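Local coordinates for Anapc5 protein (Xenopus laevis, PDB 5BPZ) that forms part of the anaphase-promoting complex, the multi-subunit ubiquitin ligase of the cell cycle, as its Apc5 subunit, here represented by the N-terminal domain, at residues 31-36 with 157-162; 41-46 with 92-97; 59-64 with 81-86. All blocks are in the same frame, centred on the assembly; numbering follows the deposited sequence.

Contact 1: residues 31-36 with 157-162. With EDO (1,2-ethanediol), chain B.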
ATOM      1  N   THR A  31      -8.011   1.820  -5.219  1.00 50.17           N
ATOM      2  CA  THR A  31      -8.829   1.596  -4.023  1.00 47.55           C
ATOM      3  C   THR A  31      -7.956   1.613  -2.749  1.00 46.88           C
ATOM      4  O   THR A  31      -6.737   1.466  -2.870  1.00 44.73           O
ATOM      5  CB  THR A  31      -9.586   0.253  -4.131  1.00 50.93           C
ATOM      6  OG1 THR A  31      -8.652  -0.805  -4.334  1.00 47.62           O
ATOM      7  CG2 THR A  31     -10.664   0.245  -5.214  1.00 50.49           C
ATOM      8  N   PRO A  32      -8.551   1.730  -1.523  1.00 41.77           N
ATOM      9  CA  PRO A  32      -7.726   1.669  -0.293  1.00 39.41           C
ATOM     10  C   PRO A  32      -6.876   0.392  -0.150  1.00 40.32           C
ATOM     11  O   PRO A  32      -5.792   0.460   0.429  1.00 38.79           O
ATOM     12  CB  PRO A  32      -8.747   1.799   0.839  1.00 40.90           C
ATOM     13  CG  PRO A  32      -9.969   2.364   0.221  1.00 46.68           C
ATOM     14  CD  PRO A  32      -9.984   1.923  -1.202  1.00 43.13           C
ATOM     15  N   TYR A  33      -7.334  -0.754  -0.703  1.00 36.17           N
ATOM     16  CA  TYR A  33      -6.547  -1.995  -0.696  1.00 35.20           C
ATOM     17  C   TYR A  33      -5.276  -1.816  -1.551  1.00 37.54           C
ATOM     18  O   TYR A  33      -4.188  -2.229  -1.133  1.00 35.60           O
ATOM     19  CB  TYR A  33      -7.367  -3.195  -1.224  1.00 36.60           C
ATOM     20  CG  TYR A  33      -6.501  -4.392  -1.555  1.00 37.61           C
ATOM     21  CD1 TYR A  33      -5.978  -5.199  -0.547  1.00 38.22           C
ATOM     22  CD2 TYR A  33      -6.154  -4.683  -2.871  1.00 38.97           C
ATOM     23  CE1 TYR A  33      -5.144  -6.272  -0.842  1.00 37.48           C
ATOM     24  CE2 TYR A  33      -5.312  -5.754  -3.177  1.00 39.64           C
ATOM     25  CZ  TYR A  33      -4.824  -6.554  -2.159  1.00 42.29           C
ATOM     26  OH  TYR A  33      -3.995  -7.609  -2.443  1.00 40.89           O
ATOM     27  N   LYS A  34      -5.434  -1.222  -2.758  1.00 34.33           N
ATOM     28  CA  LYS A  34      -4.339  -0.980  -3.707  1.00 34.25           C
ATOM     29  C   LYS A  34      -3.303  -0.034  -3.099  1.00 37.03           C
ATOM     30  O   LYS A  34      -2.113  -0.254  -3.294  1.00 36.06           O
ATOM     31  CB  LYS A  34      -4.865  -0.419  -5.042  1.00 38.47           C
ATOM     32  CG  LYS A  34      -5.775  -1.369  -5.819  1.00 51.24           C
ATOM     33  CD  LYS A  34      -5.037  -2.192  -6.862  1.00 61.69           C
ATOM     34  CE  LYS A  34      -5.915  -2.562  -8.038  1.00 74.45           C
ATOM     35  NZ  LYS A  34      -6.988  -3.523  -7.672  1.00 88.95           N
ATOM     36  N   ILE A  35      -3.759   0.981  -2.324  1.00 34.18           N
ATOM     37  CA  ILE A  35      -2.920   1.954  -1.601  1.00 33.67           C
ATOM     38  C   ILE A  35      -2.086   1.205  -0.556  1.00 34.76           C
ATOM     39  O   ILE A  35      -0.875   1.420  -0.443  1.00 34.79           O
ATOM     40  CB  ILE A  35      -3.800   3.070  -0.963  1.00 36.90           C
ATOM     41  CG1 ILE A  35      -4.393   3.999  -2.058  1.00 38.36           C
ATOM     42  CG2 ILE A  35      -3.016   3.882   0.074  1.00 37.31           C
ATOM     43  CD1 ILE A  35      -5.583   4.949  -1.563  1.00 39.15           C
ATOM     44  N   SER A  36      -2.738   0.286   0.161  1.00 29.31           N
ATOM     45  CA  SER A  36      -2.129  -0.560   1.185  1.00 27.89           C
ATOM     46  C   SER A  36      -1.036  -1.466   0.592  1.00 31.68           C
ATOM     47  O   SER A  36      -0.003  -1.689   1.221  1.00 30.65           O
ATOM     48  CB  SER A  36      -3.216  -1.360   1.889  1.00 28.86           C
ATOM     49  OG  SER A  36      -4.178  -0.468   2.431  1.00 33.80           O
ATOM     50  N   GLN A 157     -10.008   6.091   4.937  1.00 42.41           N
ATOM     51  CA  GLN A 157     -10.293   6.282   6.359  1.00 42.11           C
ATOM     52  C   GLN A 157     -11.257   5.201   6.854  1.00 44.27           C
ATOM     53  O   GLN A 157     -10.986   4.608   7.888  1.00 43.90           O
ATOM     54  CB  GLN A 157     -10.861   7.670   6.619  1.00 46.37           C
ATOM     55  CG  GLN A 157      -9.832   8.781   6.466  1.00 55.56           C
ATOM     56  CD  GLN A 157     -10.467  10.117   6.727  1.00 61.01           C
ATOM     57  OE1 GLN A 157     -11.444  10.500   6.080  1.00 59.09           O
ATOM     58  NE2 GLN A 157      -9.929  10.851   7.688  1.00 48.31           N
ATOM     59  N   GLN A 158     -12.332   4.896   6.082  1.00 41.22           N
ATOM     60  CA  GLN A 158     -13.321   3.849   6.401  1.00 40.80           C
ATOM     61  C   GLN A 158     -12.677   2.460   6.368  1.00 43.36           C
ATOM     62  O   GLN A 158     -13.027   1.606   7.180  1.00 43.92           O
ATOM     63  CB  GLN A 158     -14.503   3.878   5.416  1.00 44.66           C
ATOM     64  CG  GLN A 158     -15.435   5.073   5.561  1.00 59.85           C
ATOM     65  CD  GLN A 158     -16.470   5.128   4.456  1.00 90.30           C
ATOM     66  OE1 GLN A 158     -16.153   5.224   3.260  1.00 86.34           O
ATOM     67  NE2 GLN A 158     -17.739   5.116   4.837  1.00 89.41           N
ATOM     68  N   TYR A 159     -11.764   2.231   5.407  1.00 38.48           N
ATOM     69  CA  TYR A 159     -11.011   0.980   5.238  1.00 36.55           C
ATOM     70  C   TYR A 159     -10.190   0.723   6.490  1.00 40.54           C
ATOM     71  O   TYR A 159     -10.244  -0.378   7.025  1.00 40.73           O
ATOM     72  CB  TYR A 159     -10.090   1.081   4.007  1.00 35.75           C
ATOM     73  CG  TYR A 159      -9.351  -0.190   3.631  1.00 35.33           C
ATOM     74  CD1 TYR A 159     -10.030  -1.278   3.088  1.00 37.21           C
ATOM     75  CD2 TYR A 159      -7.958  -0.251   3.685  1.00 34.46           C
ATOM     76  CE1 TYR A 159      -9.350  -2.424   2.682  1.00 37.29           C
ATOM     77  CE2 TYR A 159      -7.264  -1.382   3.248  1.00 34.71           C
ATOM     78  CZ  TYR A 159      -7.968  -2.471   2.763  1.00 39.25           C
ATOM     79  OH  TYR A 159      -7.310  -3.601   2.353  1.00 37.68           O
ATOM     80  N   PHE A 160      -9.463   1.748   6.979  1.00 38.27           N
ATOM     81  CA  PHE A 160      -8.670   1.620   8.200  1.00 37.68           C
ATOM     82  C   PHE A 160      -9.564   1.450   9.431  1.00 39.34           C
ATOM     83  O   PHE A 160      -9.268   0.610  10.278  1.00 38.15           O
ATOM     84  CB  PHE A 160      -7.665   2.782   8.389  1.00 40.11           C
ATOM     85  CG  PHE A 160      -6.911   2.624   9.689  1.00 41.74           C
ATOM     86  CD1 PHE A 160      -5.934   1.643   9.828  1.00 44.47           C
ATOM     87  CD2 PHE A 160      -7.257   3.373  10.807  1.00 44.56           C
ATOM     88  CE1 PHE A 160      -5.327   1.405  11.061  1.00 45.84           C
ATOM     89  CE2 PHE A 160      -6.623   3.160  12.031  1.00 48.20           C
ATOM     90  CZ  PHE A 160      -5.682   2.158  12.156  1.00 46.40           C
ATOM     91  N   GLN A 161     -10.630   2.263   9.532  1.00 36.48           N
ATOM     92  CA  GLN A 161     -11.593   2.222  10.632  1.00 37.11           C
ATOM     93  C   GLN A 161     -12.231   0.863  10.809  1.00 41.68           C
ATOM     94  O   GLN A 161     -12.402   0.422  11.945  1.00 41.27           O
ATOM     95  CB  GLN A 161     -12.657   3.298  10.470  1.00 40.02           C
ATOM     96  CG  GLN A 161     -12.171   4.640  10.988  1.00 50.16           C
ATOM     97  CD  GLN A 161     -13.062   5.780  10.589  1.00 64.52           C
ATOM     98  OE1 GLN A 161     -12.587   6.860  10.234  1.00 64.39           O
ATOM     99  NE2 GLN A 161     -14.368   5.585  10.675  1.00 52.88           N
ATOM    100  N   SER A 162     -12.523   0.172   9.693  1.00 38.87           N
ATOM    101  CA  SER A 162     -13.111  -1.173   9.691  1.00 39.39           C
ATOM    102  C   SER A 162     -12.211  -2.191  10.414  1.00 43.72           C
ATOM    103  O   SER A 162     -12.719  -3.108  11.063  1.00 44.48           O
ATOM    104  CB  SER A 162     -13.383  -1.627   8.259  1.00 41.86           C
ATOM    105  OG  SER A 162     -14.393  -0.840   7.649  1.00 50.98           O
TER
HETATM  106  C1  EDO B 201     -10.951  -3.567   6.856  1.00 47.09           C
HETATM  107  O1  EDO B 201     -10.187  -2.850   5.920  1.00 42.96           O
HETATM  108  C2  EDO B 201     -10.087  -4.440   7.760  1.00 48.88           C
HETATM  109  O2  EDO B 201     -10.903  -5.234   8.575  1.00 53.14           O

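Contact 2: residues 41-46 with 92-97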
ATOM      1  N   LEU A  41       4.725  -2.322  -0.672  1.00 32.17           N
ATOM      2  CA  LEU A  41       5.853  -2.313  -1.603  1.00 33.81           C
ATOM      3  C   LEU A  41       6.902  -1.305  -1.158  1.00 37.32           C
ATOM      4  O   LEU A  41       8.087  -1.628  -1.145  1.00 37.67           O
ATOM      5  CB  LEU A  41       5.400  -2.049  -3.046  1.00 35.30           C
ATOM      6  CG  LEU A  41       4.636  -3.193  -3.722  1.00 40.57           C
ATOM      7  CD1 LEU A  41       3.907  -2.686  -4.980  1.00 41.66           C
ATOM      8  CD2 LEU A  41       5.566  -4.360  -4.060  1.00 42.56           C
ATOM      9  N   SER A  42       6.460  -0.131  -0.693  1.00 34.45           N
ATOM     10  CA  SER A  42       7.354   0.913  -0.188  1.00 35.13           C
ATOM     11  C   SER A  42       8.124   0.437   1.059  1.00 39.29           C
ATOM     12  O   SER A  42       9.354   0.558   1.100  1.00 38.30           O
ATOM     13  CB  SER A  42       6.569   2.179   0.115  1.00 38.57           C
ATOM     14  OG  SER A  42       7.420   3.201   0.601  1.00 46.72           O
ATOM     15  N   GLU A  43       7.396  -0.129   2.053  1.00 34.99           N
ATOM     16  CA  GLU A  43       7.966  -0.645   3.294  1.00 34.51           C
ATOM     17  C   GLU A  43       8.910  -1.813   3.063  1.00 38.80           C
ATOM     18  O   GLU A  43       9.896  -1.952   3.790  1.00 38.68           O
ATOM     19  CB  GLU A  43       6.872  -1.001   4.314  1.00 35.60           C
ATOM     20  CG  GLU A  43       6.152   0.220   4.887  1.00 45.20           C
ATOM     21  CD  GLU A  43       7.049   1.331   5.404  1.00 62.51           C
ATOM     22  OE1 GLU A  43       7.931   1.042   6.245  1.00 51.06           O
ATOM     23  OE2 GLU A  43       6.895   2.483   4.935  1.00 55.10           O
ATOM     24  N   MET A  44       8.637  -2.626   2.037  1.00 36.44           N
ATOM     25  CA  MET A  44       9.500  -3.754   1.698  1.00 36.82           C
ATOM     26  C   MET A  44      10.856  -3.268   1.177  1.00 38.96           C
ATOM     27  O   MET A  44      11.878  -3.819   1.569  1.00 38.52           O
ATOM     28  CB  MET A  44       8.831  -4.675   0.674  1.00 39.74           C
ATOM     29  CG  MET A  44       7.933  -5.705   1.306  1.00 44.70           C
ATOM     30  SD  MET A  44       6.848  -6.490   0.086  1.00 50.34           S
ATOM     31  CE  MET A  44       8.003  -7.701  -0.610  1.00 47.98           C
ATOM     32  N   SER A  45      10.867  -2.228   0.318  1.00 35.49           N
ATOM     33  CA  SER A  45      12.108  -1.706  -0.244  1.00 36.09           C
ATOM     34  C   SER A  45      12.978  -0.995   0.795  1.00 40.26           C
ATOM     35  O   SER A  45      14.189  -0.996   0.666  1.00 40.54           O
ATOM     36  CB  SER A  45      11.835  -0.807  -1.450  1.00 39.75           C
ATOM     37  OG  SER A  45      11.029   0.305  -1.105  1.00 53.89           O
ATOM     38  N   LYS A  46      12.362  -0.437   1.830  1.00 37.50           N
ATOM     39  CA  LYS A  46      13.019   0.318   2.898  1.00 37.74           C
ATOM     40  C   LYS A  46      13.535  -0.551   4.049  1.00 41.76           C
ATOM     41  O   LYS A  46      14.352  -0.071   4.833  1.00 44.79           O
ATOM     42  CB  LYS A  46      12.048   1.384   3.451  1.00 39.30           C
ATOM     43  CG  LYS A  46      11.795   2.556   2.507  1.00 48.83           C
ATOM     44  CD  LYS A  46      10.479   3.275   2.819  1.00 61.16           C
ATOM     45  CE  LYS A  46      10.638   4.422   3.789  1.00 77.90           C
ATOM     46  NZ  LYS A  46       9.326   4.981   4.213  1.00 86.73           N
ATOM     47  N   HIS A  92       0.779  -1.351   8.602  1.00 34.34           N
ATOM     48  CA  HIS A  92      -0.420  -1.069   9.389  1.00 36.43           C
ATOM     49  C   HIS A  92      -0.439   0.357   9.969  1.00 41.78           C
ATOM     50  O   HIS A  92      -1.433   1.068   9.792  1.00 41.33           O
ATOM     51  CB  HIS A  92      -0.616  -2.140  10.478  1.00 39.31           C
ATOM     52  CG  HIS A  92      -1.830  -1.923  11.323  1.00 44.94           C
ATOM     53  ND1 HIS A  92      -3.100  -2.175  10.840  1.00 46.29           N
ATOM     54  CD2 HIS A  92      -1.928  -1.444  12.586  1.00 50.63           C
ATOM     55  CE1 HIS A  92      -3.924  -1.863  11.827  1.00 47.75           C
ATOM     56  NE2 HIS A  92      -3.268  -1.408  12.891  1.00 50.77           N
ATOM     57  N   ILE A  93       0.672   0.781  10.611  1.00 40.51           N
ATOM     58  CA  ILE A  93       0.813   2.109  11.228  1.00 42.90           C
ATOM     59  C   ILE A  93       0.902   3.217  10.165  1.00 46.31           C
ATOM     60  O   ILE A  93       0.440   4.327  10.421  1.00 48.09           O
ATOM     61  CB  ILE A  93       1.987   2.175  12.277  1.00 48.97           C
ATOM     62  CG1 ILE A  93       1.915   1.042  13.345  1.00 49.82           C
ATOM     63  CG2 ILE A  93       2.117   3.555  12.945  1.00 53.91           C
ATOM     64  CD1 ILE A  93       0.749   1.082  14.379  1.00 63.68           C
ATOM     65  N   ARG A  94       1.488   2.932   8.990  1.00 41.56           N
ATOM     66  CA  ARG A  94       1.585   3.934   7.919  1.00 42.17           C
ATOM     67  C   ARG A  94       0.183   4.296   7.398  1.00 44.93           C
ATOM     68  O   ARG A  94      -0.090   5.473   7.164  1.00 46.81           O
ATOM     69  CB  ARG A  94       2.499   3.459   6.778  1.00 41.67           C
ATOM     70  CG  ARG A  94       2.578   4.431   5.604  1.00 56.42           C
ATOM     71  CD  ARG A  94       3.899   5.164   5.543  1.00 65.89           C
ATOM     72  NE  ARG A  94       4.840   4.456   4.682  1.00 70.63           N
ATOM     73  CZ  ARG A  94       5.373   4.961   3.574  1.00 84.89           C
ATOM     74  NH1 ARG A  94       5.098   6.205   3.203  1.00 78.13           N
ATOM     75  NH2 ARG A  94       6.205   4.235   2.845  1.00 62.68           N
ATOM     76  N   ILE A  95      -0.686   3.283   7.211  1.00 38.32           N
ATOM     77  CA  ILE A  95      -2.069   3.477   6.769  1.00 37.89           C
ATOM     78  C   ILE A  95      -2.826   4.199   7.878  1.00 43.89           C
ATOM     79  O   ILE A  95      -3.476   5.204   7.599  1.00 45.95           O
ATOM     80  CB  ILE A  95      -2.731   2.142   6.312  1.00 37.58           C
ATOM     81  CG1 ILE A  95      -2.063   1.647   5.014  1.00 35.19           C
ATOM     82  CG2 ILE A  95      -4.260   2.295   6.120  1.00 37.39           C
ATOM     83  CD1 ILE A  95      -1.908   0.134   4.976  1.00 40.91           C
ATOM     84  N   LYS A  96      -2.648   3.749   9.140  1.00 41.70           N
ATOM     85  CA  LYS A  96      -3.216   4.362  10.350  1.00 45.02           C
ATOM     86  C   LYS A  96      -2.949   5.881  10.396  1.00 52.96           C
ATOM     87  O   LYS A  96      -3.883   6.645  10.622  1.00 52.74           O
ATOM     88  CB  LYS A  96      -2.620   3.692  11.608  1.00 49.21           C
ATOM     89  CG  LYS A  96      -3.161   4.229  12.944  1.00 52.96           C
ATOM     90  CD  LYS A  96      -2.220   3.884  14.081  1.00 62.26           C
ATOM     91  CE  LYS A  96      -2.903   3.175  15.224  1.00 74.88           C
ATOM     92  NZ  LYS A  96      -3.801   4.079  15.987  1.00 82.41           N
ATOM     93  N   LEU A  97      -1.681   6.304  10.167  1.00 52.54           N
ATOM     94  CA  LEU A  97      -1.271   7.712  10.187  1.00 56.83           C
ATOM     95  C   LEU A  97      -1.845   8.499   9.020  1.00 62.38           C
ATOM     96  O   LEU A  97      -2.179   9.669   9.186  1.00 65.98           O
ATOM     97  CB  LEU A  97       0.261   7.855  10.247  1.00 58.31           C
ATOM     98  CG  LEU A  97       0.926   7.360  11.535  1.00 64.45           C
ATOM     99  CD1 LEU A  97       2.390   7.056  11.308  1.00 64.57           C
ATOM    100  CD2 LEU A  97       0.728   8.333  12.691  1.00 70.31           C
TER

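Contact 3: residues 59-64 with 81-86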
ATOM      1  N   ASN A  59       9.679  -9.974  -2.943  1.00 49.07           N
ATOM      2  CA  ASN A  59       8.928  -9.304  -4.009  1.00 48.29           C
ATOM      3  C   ASN A  59       8.264 -10.317  -4.946  1.00 54.45           C
ATOM      4  O   ASN A  59       7.228 -10.001  -5.531  1.00 54.33           O
ATOM      5  CB  ASN A  59       9.815  -8.341  -4.812  1.00 50.68           C
ATOM      6  CG  ASN A  59       9.983  -6.972  -4.189  1.00 77.53           C
ATOM      7  OD1 ASN A  59      11.107  -6.505  -3.971  1.00 85.40           O
ATOM      8  ND2 ASN A  59       8.880  -6.284  -3.904  1.00 57.67           N
ATOM      9  N   LYS A  60       8.856 -11.532  -5.085  1.00 52.35           N
ATOM     10  CA  LYS A  60       8.299 -12.617  -5.899  1.00 53.70           C
ATOM     11  C   LYS A  60       7.102 -13.237  -5.148  1.00 55.98           C
ATOM     12  O   LYS A  60       6.070 -13.518  -5.755  1.00 56.04           O
ATOM     13  CB  LYS A  60       9.352 -13.715  -6.171  1.00 59.35           C
ATOM     14  CG  LYS A  60      10.578 -13.268  -6.966  1.00 79.79           C
ATOM     15  CD  LYS A  60      11.659 -14.350  -6.954  1.00 94.24           C
ATOM     16  CE  LYS A  60      12.999 -13.872  -7.468  1.00107.37           C
ATOM     17  NZ  LYS A  60      13.047 -13.821  -8.954  1.00117.01           N
ATOM     18  N   GLN A  61       7.259 -13.455  -3.833  1.00 51.63           N
ATOM     19  CA  GLN A  61       6.249 -14.052  -2.961  1.00 52.28           C
ATOM     20  C   GLN A  61       4.985 -13.176  -2.851  1.00 54.46           C
ATOM     21  O   GLN A  61       3.885 -13.708  -2.691  1.00 54.43           O
ATOM     22  CB  GLN A  61       6.872 -14.328  -1.573  1.00 54.59           C
ATOM     23  CG  GLN A  61       6.016 -15.168  -0.620  1.00 76.59           C
ATOM     24  CD  GLN A  61       6.801 -15.746   0.535  1.00105.40           C
ATOM     25  OE1 GLN A  61       7.578 -15.059   1.210  1.00101.58           O
ATOM     26  NE2 GLN A  61       6.600 -17.029   0.804  1.00102.56           N
ATOM     27  N   ILE A  62       5.153 -11.847  -2.985  1.00 49.83           N
ATOM     28  CA  ILE A  62       4.103 -10.837  -2.847  1.00 48.04           C
ATOM     29  C   ILE A  62       3.261 -10.629  -4.122  1.00 50.79           C
ATOM     30  O   ILE A  62       2.138 -10.133  -4.003  1.00 49.93           O
ATOM     31  CB  ILE A  62       4.764  -9.517  -2.312  1.00 50.26           C
ATOM     32  CG1 ILE A  62       4.304  -9.210  -0.875  1.00 49.98           C
ATOM     33  CG2 ILE A  62       4.622  -8.292  -3.236  1.00 49.53           C
ATOM     34  CD1 ILE A  62       4.712 -10.274   0.181  1.00 55.25           C
ATOM     35  N   LEU A  63       3.759 -11.051  -5.307  1.00 47.38           N
ATOM     36  CA  LEU A  63       3.091 -10.869  -6.607  1.00 48.04           C
ATOM     37  C   LEU A  63       1.565 -11.182  -6.636  1.00 51.22           C
ATOM     38  O   LEU A  63       0.855 -10.340  -7.193  1.00 50.91           O
ATOM     39  CB  LEU A  63       3.811 -11.612  -7.748  1.00 50.92           C
ATOM     40  CG  LEU A  63       5.207 -11.077  -8.132  1.00 56.33           C
ATOM     41  CD1 LEU A  63       5.702 -11.722  -9.404  1.00 59.12           C
ATOM     42  CD2 LEU A  63       5.219  -9.546  -8.282  1.00 58.08           C
ATOM     43  N   PRO A  64       1.009 -12.282  -6.034  1.00 46.49           N
ATOM     44  CA  PRO A  64      -0.462 -12.480  -6.067  1.00 45.88           C
ATOM     45  C   PRO A  64      -1.316 -11.355  -5.454  1.00 45.58           C
ATOM     46  O   PRO A  64      -2.489 -11.252  -5.795  1.00 46.38           O
ATOM     47  CB  PRO A  64      -0.657 -13.796  -5.306  1.00 48.98           C
ATOM     48  CG  PRO A  64       0.652 -14.496  -5.417  1.00 54.76           C
ATOM     49  CD  PRO A  64       1.663 -13.408  -5.332  1.00 48.42           C
ATOM     50  N   GLU A  81       2.162 -10.527   7.818  1.00 39.92           N
ATOM     51  CA  GLU A  81       2.715 -11.051   9.077  1.00 43.82           C
ATOM     52  C   GLU A  81       3.385 -12.411   8.875  1.00 51.21           C
ATOM     53  O   GLU A  81       4.385 -12.704   9.527  1.00 52.50           O
ATOM     54  CB  GLU A  81       1.596 -11.201  10.119  1.00 46.73           C
ATOM     55  CG  GLU A  81       1.683 -10.215  11.269  1.00 60.49           C
ATOM     56  CD  GLU A  81       0.365  -9.874  11.942  1.00 81.72           C
ATOM     57  OE1 GLU A  81      -0.433 -10.800  12.217  1.00 72.18           O
ATOM     58  OE2 GLU A  81       0.147  -8.675  12.227  1.00 75.05           O
ATOM     59  N   GLU A  82       2.830 -13.236   7.970  1.00 49.83           N
ATOM     60  CA  GLU A  82       3.349 -14.570   7.674  1.00 53.58           C
ATOM     61  C   GLU A  82       4.697 -14.583   6.959  1.00 61.39           C
ATOM     62  O   GLU A  82       5.534 -15.413   7.301  1.00 64.82           O
ATOM     63  CB  GLU A  82       2.333 -15.389   6.878  1.00 54.38           C
ATOM     64  CG  GLU A  82       1.249 -16.014   7.736  1.00 65.17           C
ATOM     65  CD  GLU A  82       0.499 -17.164   7.090  1.00 81.76           C
ATOM     66  OE1 GLU A  82       0.547 -17.292   5.844  1.00 66.95           O
ATOM     67  OE2 GLU A  82      -0.153 -17.929   7.836  1.00 77.18           O
ATOM     68  N   CYS A  83       4.900 -13.711   5.956  1.00 57.99           N
ATOM     69  CA  CYS A  83       6.139 -13.709   5.173  1.00 60.70           C
ATOM     70  C   CYS A  83       7.124 -12.585   5.527  1.00 64.43           C
ATOM     71  O   CYS A  83       8.329 -12.802   5.424  1.00 65.17           O
ATOM     72  CB  CYS A  83       5.838 -13.726   3.679  1.00 60.53           C
ATOM     73  SG  CYS A  83       4.619 -12.502   3.151  1.00 61.45           S
ATOM     74  N   CYS A  84       6.622 -11.395   5.908  1.00 59.63           N
ATOM     75  CA  CYS A  84       7.437 -10.237   6.294  1.00 59.78           C
ATOM     76  C   CYS A  84       6.994  -9.794   7.715  1.00 59.38           C
ATOM     77  O   CYS A  84       6.280  -8.795   7.838  1.00 54.76           O
ATOM     78  CB  CYS A  84       7.276  -9.098   5.286  1.00 58.89           C
ATOM     79  SG  CYS A  84       7.433  -9.576   3.543  1.00 62.60           S
ATOM     80  N   PRO A  85       7.345 -10.527   8.796  1.00 58.62           N
ATOM     81  CA  PRO A  85       6.855 -10.141  10.139  1.00 59.52           C
ATOM     82  C   PRO A  85       7.217  -8.729  10.606  1.00 62.59           C
ATOM     83  O   PRO A  85       6.430  -8.120  11.332  1.00 61.72           O
ATOM     84  CB  PRO A  85       7.441 -11.214  11.058  1.00 65.70           C
ATOM     85  CG  PRO A  85       7.771 -12.355  10.166  1.00 70.36           C
ATOM     86  CD  PRO A  85       8.181 -11.743   8.869  1.00 63.28           C
ATOM     87  N   ASN A  86       8.375  -8.200  10.153  1.00 60.07           N
ATOM     88  CA  ASN A  86       8.863  -6.852  10.469  1.00 61.00           C
ATOM     89  C   ASN A  86       7.925  -5.773   9.905  1.00 61.15           C
ATOM     90  O   ASN A  86       7.316  -5.024  10.680  1.00 62.76           O
ATOM     91  CB  ASN A  86      10.282  -6.614   9.903  1.00 62.70           C
ATOM     92  CG  ASN A  86      11.317  -7.690  10.152  1.00 91.96           C
ATOM     93  OD1 ASN A  86      11.664  -8.010  11.295  1.00 96.07           O
ATOM     94  ND2 ASN A  86      11.921  -8.185   9.079  1.00 77.05           N
TER

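Contact 1: residues 31-36 with 157-162
Y159 sends its phenol from helix 146-164 onto P32, Y33 and S36 at the start of helix 32-46. The two helical segments are inclined at 77°, and P32 and Y159 have the nearest CA pair between them. With CG anti to the backbone N (chi1 -174°), the ring stretches away from its own helix toward the start of the other. CB of Y159 meets CB of P32 at 3.5 Å, and the same proline carbon also touches ring atom CG. Proline suits this place: the first turn of a helix does not need its missing N-H, and the pyrrolidine offers rigid carbon surface. Further out, P32 C and Y33 N lie over one face of the Y159 ring, toward its rim. The opposite face carries O1 of an ethanediol, 3.2 Å above the ring plane, probably left from crystallisation and hydrogen-bonded to Y159 O at 2.7 Å. At the ring edge, CE2 of Y159 comes within 3.3 Å of S36 OG, a hydroxyl already bonded to P32 O at 2.7 Å. S36 N reaches that carbonyl from the other face of its plane. The tip, Y159 OH, lies in the plane of the Y33 ring at its edge, 3.6 Å from Y33 CD1. Y33 runs alongside, pointing the same way. The two segments meet by packing, mostly of carbon, while both phenols spend their hydroxyls on backbone carbonyls: Y33 OH on L65 O near the end of helix 52-67, Y159 OH on M71 O in the loop before helix 73-83.

Contact 2: residues 41-46 with 92-97
R94 grips E43 side-on, with NE and NH2 both directed at the one oxygen, OE2. The separation is 2.9 Å from R94 NE to E43 OE2 and 2.8 Å from R94 NH2 to the same atom. Both bonds are bent, because the two nitrogens converge on a single oxygen that lies somewhat out of the guanidinium plane. The carboxylate stands almost perpendicular to the guanidinium (87°). R94 NH2 also makes a weak hydrogen bond to S42 OG, 2.8 Å away and in plane at the guanidinium edge. K46 NZ sits over a face of the group, 3.5 Å from R94 NH2. E43 probably offsets the closeness of the two positive groups, since its OE2 also pairs with K46 NZ at 3.6 Å. Glutamate and lysine three residues apart share one side of helix 32-46, which suits them to meet a long, flexible arginine. R94 leaves helix 85-99 with CG anti to its N (chi1 177°), then bends twice to bring the guanidinium round to E43. Around this shell, V39 and F109 touch the R94 side chain, and L113 touches S42. A leucine in place of R94 would probably leave the E43 carboxylate without its two-nitrogen mate and break the polar link between the two helical segments, whose axes come no nearer than 11.5 Å. At this partly solvent-facing site, one acid shared by two cations lets charge bridge a gap that the helix backbones leave wide.

Contact 3: residues 59-64 with 81-86
I62 reaches C83 through an unusual first torsion: chi1 of -112° falls away from the staggered values, and chi2 of 63° then swings CD1 toward the thiol. C83 answers with SG set between its backbone N and carbonyl carbon (chi1 49°), near I62 CD1, while the backbone itself points CB toward 59-64. The three residues Q61, I62 and C83 join two consecutive helices of this all-helical domain, 52-67 and 73-83, close to the end of the second. CD1 of I62 meets C83 SG at 3.7 Å, a contact of methyl and sulfur that suits a small, polarisable thiol facing a branched aliphatic chain. I62, a buried residue, also packs on L40 and M44 of helix 32-46. Q61, one position earlier and more exposed, runs out extended and lays its OE1 beside C83 CB, 3.3 Å away. The surroundings are irregular on both sides. P64 cannot donate a backbone hydrogen bond, and the helix kinks there, whereas C84 is the first residue to abandon helical angles ahead of P85. No hydrogen bond crosses between 59-64 and 81-86; the contact is van der Waals packing. The two sulfurs, C83 SG and C84 SG, are 4.1 Å apart, too far for a disulfide, and I62 CD1 lies 4.4 Å from C84 SG.

The three contacts are nested along the chain: contact 3 lies inside the loop closed by contact 2, itself inside that closed by contact 1. Helix 32-46 serves both contact 1 and contact 2, whose centres are about 13 Å apart. F160 packs on K96, with F160 CZ 3.4 Å from K96 CG, and S36 touches I95. Contacts 2 and 3, also about 13 Å apart between centres, meet through M44, whose SD is 3.8 Å from I62 CG1. Contacts 1 and 3 do not touch: their centres are about 19 Å apart, their nearest atoms about 5 Å. The ethanediol, probably from crystallisation, touches contact 1 alone and gives no evidence of a functional site. Together the contacts join five helices of the Apc5 N-terminal domain.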